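Local coordinates for protein nucleoside permease NupG (Escherichia coli K-12, PDB 7DLA) that carries purine and pyrimidine nucleosides across the bacterial inner membrane, drawing on the proton motive force to drive their transport, at residues 62-70 and 177-188; 210-220 and 325-336. The protein carries 1 engineered substitution. One frame throughout, in Å; residues are numbered along the deposited sequence.

Contact 1 of 2, residues 62-70 and 177-188; sequences ADKWLSAKW and LTLPHIPVAKQQ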
# COMPACT_ATOMS: atom_id res chain seq x y z
N ALA A 62 9.04 8.20 -19.06
CA ALA A 62 8.05 9.27 -19.14
C ALA A 62 8.72 10.61 -19.35
O ALA A 62 8.25 11.43 -20.15
CB ALA A 62 7.19 9.29 -17.88
N ASP A 63 9.84 10.84 -18.64
CA ASP A 63 10.55 12.11 -18.75
C ASP A 63 11.40 12.24 -20.01
O ASP A 63 11.75 13.37 -20.38
CB ASP A 63 11.44 12.36 -17.54
CG ASP A 63 11.61 13.85 -17.25
OD1 ASP A 63 10.62 14.52 -16.88
OD2 ASP A 63 12.72 14.37 -17.47
N LYS A 64 11.78 11.14 -20.67
CA LYS A 64 12.69 11.35 -21.80
C LYS A 64 12.22 10.82 -23.16
O LYS A 64 12.54 11.45 -24.16
CB LYS A 64 14.11 10.80 -21.50
CG LYS A 64 14.88 11.56 -20.38
CD LYS A 64 16.25 10.96 -20.10
CE LYS A 64 16.69 10.09 -21.27
NZ LYS A 64 18.15 9.82 -21.35
N TRP A 65 11.48 9.71 -23.26
CA TRP A 65 11.19 9.16 -24.59
C TRP A 65 9.71 8.95 -24.96
O TRP A 65 9.42 8.73 -26.14
CB TRP A 65 11.93 7.83 -24.84
CG TRP A 65 13.40 7.73 -24.45
CD1 TRP A 65 14.47 8.07 -25.22
CD2 TRP A 65 13.95 7.12 -23.26
NE1 TRP A 65 15.64 7.78 -24.56
CE2 TRP A 65 15.35 7.19 -23.36
CE3 TRP A 65 13.39 6.54 -22.11
CZ2 TRP A 65 16.19 6.70 -22.35
CZ3 TRP A 65 14.23 6.06 -21.12
CH2 TRP A 65 15.61 6.15 -21.25
N LEU A 66 8.78 8.99 -24.02
CA LEU A 66 7.43 8.58 -24.34
C LEU A 66 6.48 9.34 -23.43
O LEU A 66 6.67 9.38 -22.22
CB LEU A 66 7.25 7.08 -24.12
CG LEU A 66 6.28 6.35 -25.04
CD1 LEU A 66 6.28 4.82 -24.85
CD2 LEU A 66 4.94 6.92 -24.89
N SER A 67 5.46 9.95 -24.03
CA SER A 67 4.49 10.67 -23.23
C SER A 67 4.06 9.85 -22.03
O SER A 67 3.93 8.63 -22.10
CB SER A 67 3.26 11.04 -24.04
OG SER A 67 2.23 11.47 -23.17
N ALA A 68 3.84 10.53 -20.91
CA ALA A 68 3.31 9.86 -19.73
C ALA A 68 1.96 9.22 -20.03
O ALA A 68 1.63 8.16 -19.49
CB ALA A 68 3.19 10.85 -18.58
N LYS A 69 1.16 9.86 -20.90
CA LYS A 69 -0.14 9.31 -21.28
C LYS A 69 0.02 7.93 -21.90
O LYS A 69 -0.64 6.96 -21.50
CB LYS A 69 -0.87 10.28 -22.23
CG LYS A 69 -1.65 9.66 -23.39
CD LYS A 69 -2.82 10.57 -23.83
CE LYS A 69 -3.28 10.33 -25.28
NZ LYS A 69 -4.46 11.16 -25.71
N TRP A 70 0.94 7.80 -22.86
CA TRP A 70 1.06 6.53 -23.54
C TRP A 70 1.69 5.48 -22.63
O TRP A 70 1.31 4.30 -22.69
CB TRP A 70 1.83 6.73 -24.84
CG TRP A 70 1.08 7.54 -25.88
CD1 TRP A 70 1.55 8.61 -26.61
CD2 TRP A 70 -0.24 7.30 -26.36
NE1 TRP A 70 0.59 9.06 -27.47
CE2 TRP A 70 -0.52 8.27 -27.33
CE3 TRP A 70 -1.23 6.36 -26.04
CZ2 TRP A 70 -1.75 8.33 -27.98
CZ3 TRP A 70 -2.44 6.42 -26.70
CH2 TRP A 70 -2.69 7.39 -27.66
N LEU A 177 -7.06 7.15 -22.94
CA LEU A 177 -6.87 7.48 -24.36
C LEU A 177 -7.40 8.86 -24.72
O LEU A 177 -6.84 9.52 -25.60
CB LEU A 177 -7.54 6.44 -25.24
CG LEU A 177 -6.90 5.07 -25.18
CD1 LEU A 177 -7.84 4.09 -25.84
CD2 LEU A 177 -5.58 5.11 -25.89
N THR A 178 -8.45 9.31 -24.05
CA THR A 178 -9.03 10.62 -24.29
C THR A 178 -8.23 11.71 -23.60
O THR A 178 -8.59 12.89 -23.68
CB THR A 178 -10.47 10.64 -23.79
OG1 THR A 178 -10.51 11.01 -22.41
CG2 THR A 178 -11.05 9.26 -23.93
N LEU A 179 -7.17 11.32 -22.91
CA LEU A 179 -6.30 12.28 -22.31
C LEU A 179 -5.72 13.19 -23.40
O LEU A 179 -5.68 12.81 -24.59
CB LEU A 179 -5.20 11.56 -21.54
CG LEU A 179 -5.45 11.29 -20.05
CD1 LEU A 179 -4.15 11.05 -19.36
CD2 LEU A 179 -6.16 12.43 -19.37
N PRO A 180 -5.36 14.41 -23.04
CA PRO A 180 -4.66 15.28 -23.97
C PRO A 180 -3.18 14.98 -23.94
O PRO A 180 -2.65 14.34 -23.01
CB PRO A 180 -4.97 16.68 -23.45
CG PRO A 180 -6.06 16.45 -22.48
CD PRO A 180 -5.79 15.17 -21.87
N HIS A 181 -2.53 15.42 -25.00
CA HIS A 181 -1.14 15.06 -25.19
C HIS A 181 -0.34 15.63 -24.03
O HIS A 181 -0.26 16.86 -23.85
CB HIS A 181 -0.62 15.58 -26.52
CG HIS A 181 0.83 15.30 -26.73
ND1 HIS A 181 1.74 16.29 -27.04
CD2 HIS A 181 1.53 14.15 -26.68
CE1 HIS A 181 2.94 15.75 -27.18
NE2 HIS A 181 2.84 14.45 -26.97
N ILE A 182 0.16 14.74 -23.19
CA ILE A 182 1.04 15.11 -22.08
C ILE A 182 2.47 15.05 -22.61
O ILE A 182 2.98 13.95 -22.87
CB ILE A 182 0.84 14.20 -20.88
CG1 ILE A 182 -0.66 14.20 -20.51
CG2 ILE A 182 1.71 14.64 -19.72
CD1 ILE A 182 -1.22 15.59 -20.31
N PRO A 183 3.13 16.19 -22.83
CA PRO A 183 4.43 16.15 -23.50
C PRO A 183 5.43 15.40 -22.65
O PRO A 183 5.23 15.17 -21.46
CB PRO A 183 4.80 17.62 -23.63
CG PRO A 183 4.25 18.17 -22.42
CD PRO A 183 2.89 17.56 -22.33
N VAL A 184 6.50 14.95 -23.30
CA VAL A 184 7.64 14.45 -22.55
C VAL A 184 8.27 15.64 -21.83
O VAL A 184 8.69 16.63 -22.46
CB VAL A 184 8.60 13.69 -23.48
CG1 VAL A 184 9.05 14.54 -24.66
CG2 VAL A 184 9.75 13.11 -22.71
N ALA A 185 8.27 15.59 -20.49
CA ALA A 185 8.58 16.77 -19.69
C ALA A 185 10.00 17.25 -19.94
O ALA A 185 10.25 18.47 -20.00
CB ALA A 185 8.36 16.46 -18.21
N LYS A 186 10.95 16.32 -20.06
CA LYS A 186 12.35 16.63 -20.35
C LYS A 186 12.94 17.56 -19.30
O LYS A 186 13.84 18.35 -19.58
CB LYS A 186 12.51 17.23 -21.74
CG LYS A 186 13.04 16.28 -22.87
CD LYS A 186 13.04 17.04 -24.23
CE LYS A 186 13.43 16.12 -25.42
NZ LYS A 186 13.72 16.96 -26.67
N GLN A 187 12.41 17.48 -18.07
CA GLN A 187 12.95 18.26 -16.96
C GLN A 187 14.28 17.68 -16.50
O GLN A 187 15.25 18.42 -16.29
CB GLN A 187 11.94 18.28 -15.81
CG GLN A 187 11.09 19.53 -15.77
CD GLN A 187 9.86 19.31 -14.95
OE1 GLN A 187 9.54 18.17 -14.60
NE2 GLN A 187 9.14 20.39 -14.64
N GLN A 188 14.33 16.36 -16.35
CA GLN A 188 15.56 15.61 -16.14
C GLN A 188 16.25 15.42 -17.48
O GLN A 188 15.77 14.66 -18.33
CB GLN A 188 15.23 14.26 -15.53
CG GLN A 188 14.69 14.29 -14.16
CD GLN A 188 14.36 12.88 -13.76
OE1 GLN A 188 14.11 12.03 -14.63
NE2 GLN A 188 14.41 12.59 -12.46
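Asp63 reaches across to the backbone of Gln188. Its CG stands anti to the backbone N (chi1 -151°), which turns the carboxylate along the 185-188 part of the loop, and Gln188 N donates to Asp63 OD2 over 2.8 Å. The N-H arrives on the syn side of OD2, 25° out of the carboxylate plane. The other oxygen, Asp63 OD1, rests against the methyl CB of Ala185 at 3.3 Å. The main chain adds a second, weak link: Lys186 N donates to Asp63 O at 3.1 Å. Both links lie where helix 37-64 ends, and CG2 of Val184 packs on Asp63 C at 3.3 Å beside them. Were this carboxylate cut back to an alanine, Gln188 N would probably lose its acceptor, leaving mainly the weak Lys186 N bond to hold the loop here.

The turn between transmembrane helices 2 and 3, with Asp63 followed by Lys64, lies where the major facilitator superfamily carries its cytoplasmic motif A, and probably corresponds to it; here it is clasped by the chain that leaves helix 160-177.

Ser67 is the N-cap of helix 68-86. With OG anti to the backbone N (chi1 168°), the hydroxyl accepts from Lys69 N at 3.0 Å and donates to Ile182 O at 2.6 Å, in the carbonyl plane on a lone pair. Two bonds thus fix its rotation. Ile182 leans on Tyr119 of helix 92-122.

Lys69 runs out extended beyond CG, sliding past Leu179, until NZ donates to Leu177 O over 2.9 Å from above the carbonyl plane. Next to it, CD2 of Leu177 meets CZ3 at the edge of the Trp70 ring, 3.5 Å away, the two side chains crossing nearly at right angles.

Contact 2 of 2, residues 210-220 and 325-336; sequences MAIFFIFSMLL and FNISGSVFVEKE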
# COMPACT_ATOMS: atom_id res chain seq x y z
N MET A 210 22.16 8.26 9.65
CA MET A 210 21.26 7.95 8.55
C MET A 210 21.17 6.46 8.27
O MET A 210 20.07 5.93 8.08
CB MET A 210 21.69 8.71 7.29
CG MET A 210 20.99 10.01 7.22
SD MET A 210 19.28 9.60 7.62
CE MET A 210 18.65 11.15 8.21
N ALA A 211 22.32 5.79 8.13
CA ALA A 211 22.30 4.35 7.90
C ALA A 211 21.42 3.66 8.92
O ALA A 211 20.56 2.83 8.58
CB ALA A 211 23.73 3.80 7.94
N ILE A 212 21.62 4.00 10.20
CA ILE A 212 20.78 3.49 11.27
C ILE A 212 19.31 3.75 10.95
O ILE A 212 18.47 2.84 11.04
CB ILE A 212 21.18 4.12 12.62
CG1 ILE A 212 22.39 3.40 13.22
CG2 ILE A 212 20.01 4.11 13.59
CD1 ILE A 212 22.17 1.95 13.39
N PHE A 213 19.00 4.98 10.53
CA PHE A 213 17.60 5.34 10.31
C PHE A 213 16.98 4.52 9.18
O PHE A 213 15.84 4.06 9.29
CB PHE A 213 17.45 6.82 9.99
CG PHE A 213 16.04 7.23 9.96
CD1 PHE A 213 15.25 7.07 11.08
CD2 PHE A 213 15.45 7.61 8.77
CE1 PHE A 213 13.89 7.40 11.04
CE2 PHE A 213 14.09 7.93 8.71
CZ PHE A 213 13.31 7.83 9.85
N PHE A 214 17.70 4.35 8.08
CA PHE A 214 17.16 3.64 6.93
C PHE A 214 16.92 2.17 7.24
O PHE A 214 15.87 1.61 6.86
CB PHE A 214 18.08 3.77 5.71
CG PHE A 214 18.04 5.12 5.06
CD1 PHE A 214 16.85 5.84 5.02
CD2 PHE A 214 19.15 5.65 4.42
CE1 PHE A 214 16.79 7.07 4.40
CE2 PHE A 214 19.08 6.87 3.79
CZ PHE A 214 17.91 7.59 3.79
N ILE A 215 17.87 1.50 7.90
CA ILE A 215 17.59 0.10 8.20
C ILE A 215 16.44 -0.00 9.18
O ILE A 215 15.60 -0.91 9.07
CB ILE A 215 18.84 -0.64 8.72
CG1 ILE A 215 20.00 -0.42 7.76
CG2 ILE A 215 18.55 -2.13 8.81
CD1 ILE A 215 21.05 -1.51 7.82
N PHE A 216 16.35 0.92 10.14
CA PHE A 216 15.15 0.96 10.95
C PHE A 216 13.91 1.14 10.10
O PHE A 216 12.83 0.62 10.42
CB PHE A 216 15.19 2.09 11.95
CG PHE A 216 14.04 2.04 12.89
CD1 PHE A 216 13.88 0.96 13.74
CD2 PHE A 216 13.06 3.01 12.85
CE1 PHE A 216 12.81 0.88 14.60
CE2 PHE A 216 11.97 2.93 13.69
CZ PHE A 216 11.85 1.88 14.57
N SER A 217 14.02 1.92 9.04
CA SER A 217 12.84 2.21 8.25
C SER A 217 12.42 0.96 7.50
O SER A 217 11.22 0.70 7.32
CB SER A 217 13.12 3.39 7.34
OG SER A 217 13.21 4.56 8.12
N MET A 218 13.39 0.15 7.10
CA MET A 218 13.05 -1.13 6.50
C MET A 218 12.37 -2.05 7.50
O MET A 218 11.36 -2.67 7.20
CB MET A 218 14.31 -1.80 5.98
CG MET A 218 13.99 -3.13 5.40
SD MET A 218 15.48 -3.75 4.69
CE MET A 218 16.12 -4.54 6.17
N LEU A 219 12.94 -2.14 8.71
CA LEU A 219 12.42 -3.07 9.70
C LEU A 219 11.02 -2.69 10.10
O LEU A 219 10.16 -3.56 10.25
CB LEU A 219 13.33 -3.09 10.92
CG LEU A 219 14.60 -3.90 10.71
CD1 LEU A 219 15.17 -4.23 12.06
CD2 LEU A 219 14.29 -5.15 9.87
N LEU A 220 10.76 -1.38 10.24
CA LEU A 220 9.42 -0.89 10.56
C LEU A 220 8.46 -1.06 9.38
O LEU A 220 7.30 -1.43 9.57
CB LEU A 220 9.50 0.59 10.97
CG LEU A 220 8.24 1.41 11.32
CD1 LEU A 220 7.35 1.72 10.13
CD2 LEU A 220 7.43 0.72 12.37
N PHE A 325 4.06 7.40 10.32
CA PHE A 325 5.47 7.08 10.14
C PHE A 325 5.95 7.54 8.77
O PHE A 325 7.06 8.07 8.65
CB PHE A 325 5.76 5.59 10.30
CG PHE A 325 7.25 5.28 10.31
CD1 PHE A 325 8.03 5.54 11.43
CD2 PHE A 325 7.89 4.82 9.16
CE1 PHE A 325 9.40 5.28 11.43
CE2 PHE A 325 9.26 4.57 9.16
CZ PHE A 325 10.02 4.80 10.29
N ASN A 326 5.15 7.35 7.73
CA ASN A 326 5.68 7.65 6.41
C ASN A 326 5.83 9.15 6.21
O ASN A 326 6.88 9.61 5.72
CB ASN A 326 4.82 7.01 5.33
CG ASN A 326 5.41 5.70 4.86
OD1 ASN A 326 5.63 4.80 5.68
ND2 ASN A 326 5.74 5.60 3.57
N ILE A 327 4.83 9.93 6.64
CA ILE A 327 4.94 11.37 6.46
C ILE A 327 6.10 11.93 7.29
O ILE A 327 7.03 12.55 6.75
CB ILE A 327 3.61 12.08 6.77
CG1 ILE A 327 2.43 11.48 5.99
CG2 ILE A 327 3.68 13.55 6.37
CD1 ILE A 327 2.51 11.67 4.50
N SER A 328 6.10 11.67 8.62
CA SER A 328 7.17 12.20 9.47
C SER A 328 8.53 11.63 9.10
O SER A 328 9.53 12.33 9.23
CB SER A 328 6.94 11.92 10.96
OG SER A 328 6.37 10.64 11.22
N GLY A 329 8.59 10.38 8.66
CA GLY A 329 9.84 9.84 8.17
C GLY A 329 10.43 10.66 7.04
O GLY A 329 11.59 11.04 7.09
N SER A 330 9.64 10.93 5.99
CA SER A 330 10.23 11.65 4.86
C SER A 330 10.57 13.09 5.24
O SER A 330 11.58 13.64 4.77
CB SER A 330 9.31 11.58 3.63
OG SER A 330 8.13 12.33 3.82
N VAL A 331 9.78 13.70 6.14
CA VAL A 331 10.14 15.04 6.64
C VAL A 331 11.46 15.00 7.40
O VAL A 331 12.33 15.87 7.22
CB VAL A 331 9.01 15.63 7.51
CG1 VAL A 331 9.42 17.00 8.06
CG2 VAL A 331 7.74 15.78 6.73
N PHE A 332 11.62 14.02 8.30
CA PHE A 332 12.86 13.80 9.03
C PHE A 332 14.05 13.66 8.08
O PHE A 332 15.05 14.36 8.22
CB PHE A 332 12.72 12.55 9.91
CG PHE A 332 13.95 12.21 10.71
CD1 PHE A 332 14.25 12.89 11.88
CD2 PHE A 332 14.82 11.21 10.28
CE1 PHE A 332 15.39 12.59 12.61
CE2 PHE A 332 15.96 10.90 11.00
CZ PHE A 332 16.24 11.60 12.17
N VAL A 333 13.95 12.76 7.11
CA VAL A 333 15.05 12.59 6.16
C VAL A 333 15.39 13.92 5.51
O VAL A 333 16.55 14.32 5.51
CB VAL A 333 14.76 11.49 5.12
CG1 VAL A 333 16.06 11.03 4.52
CG2 VAL A 333 14.11 10.29 5.79
N GLU A 334 14.40 14.67 5.01
CA GLU A 334 14.70 15.95 4.36
C GLU A 334 15.40 16.91 5.31
O GLU A 334 16.38 17.57 4.94
CB GLU A 334 13.43 16.58 3.80
N LYS A 335 14.92 16.99 6.55
CA LYS A 335 15.47 17.93 7.50
C LYS A 335 16.91 17.56 7.84
O LYS A 335 17.74 18.45 8.10
CB LYS A 335 14.60 17.95 8.75
CG LYS A 335 14.29 19.34 9.31
CD LYS A 335 12.97 19.90 8.75
CE LYS A 335 12.69 21.32 9.30
NZ LYS A 335 11.26 21.79 9.30
N GLU A 336 17.24 16.28 7.80
CA GLU A 336 18.49 15.74 8.32
C GLU A 336 19.57 15.53 7.28
O GLU A 336 20.59 14.94 7.62
CB GLU A 336 18.25 14.38 8.98
CG GLU A 336 17.48 14.34 10.26
CD GLU A 336 18.31 14.80 11.43
OE1 GLU A 336 19.52 14.47 11.48
OE2 GLU A 336 17.76 15.47 12.33
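Phe213 and Phe332 form the aromatic pair of this contact. An edge of Phe332 points at a face of Phe213, with centroids 4.7 Å apart and planes inclined at 51°, so the pair is a tilted edge-to-face one rather than a perpendicular T. Phe332 CD2 lies over the centre of the Phe213 ring, while Ser217 OG sits toward the rim of the opposite face. The CB of Phe213 already points toward the other segment, and chi1 of -172°, with CG opposite the backbone N, sets the ring against Phe332.

The CH-pi contact comes from Leu220, whose CD1 stands 3.6 Å from the centroid of the Phe325 ring, over its face. At the edge of that same ring, Ser217 OG lies 3.9 Å from Phe325 CZ.

Aliphatic and sulfur-bearing chains fill the remainder. Val333 divides its methyls, CG2 to Phe213 CE2 at 3.8 Å and CG1 to Phe214 CZ at 4.0 Å. Met210, bent at chi2, brings CE to Phe332 CE2 at 3.9 Å and also to CB of Glu336.

No hydrogen bond crosses between the segments. The buried Ser217 hydroxyl is satisfied within its own helix, donating to Phe213 O at 2.9 Å, and Ser217 N reaches that oxygen from the other face of its plane.

Met401 of helix 380-402 touches both Phe213 and Phe332. The axes of the segments 210-220 and 325-335 approach to 12.0 Å and run antiparallel at 165°, a wide, aromatic-filled packing of transmembrane helices 7 and 10 in the C-terminal six-helix bundle of the major facilitator fold.

How the contacts relate
The two contacts follow one another along the chain: contact 1 closes before contact 2 opens, and they share no helix. Their centres are 32 Å apart and their nearest atoms about 17 Å apart, without touching. Contact 1 belongs to the N-terminal six-helix bundle, where the loop after helix 160-177 meets the junction of helices 37-64 and 68-86. Contact 2 lies in the C-terminal bundle, between helices 208-222 and 305-335. The cytoplasmic linker that starts in segment 177-188 leads to helix 208-222. Each bundle is therefore tied internally, consistent with the two halves of a major facilitator transporter moving relative to each other during alternating access.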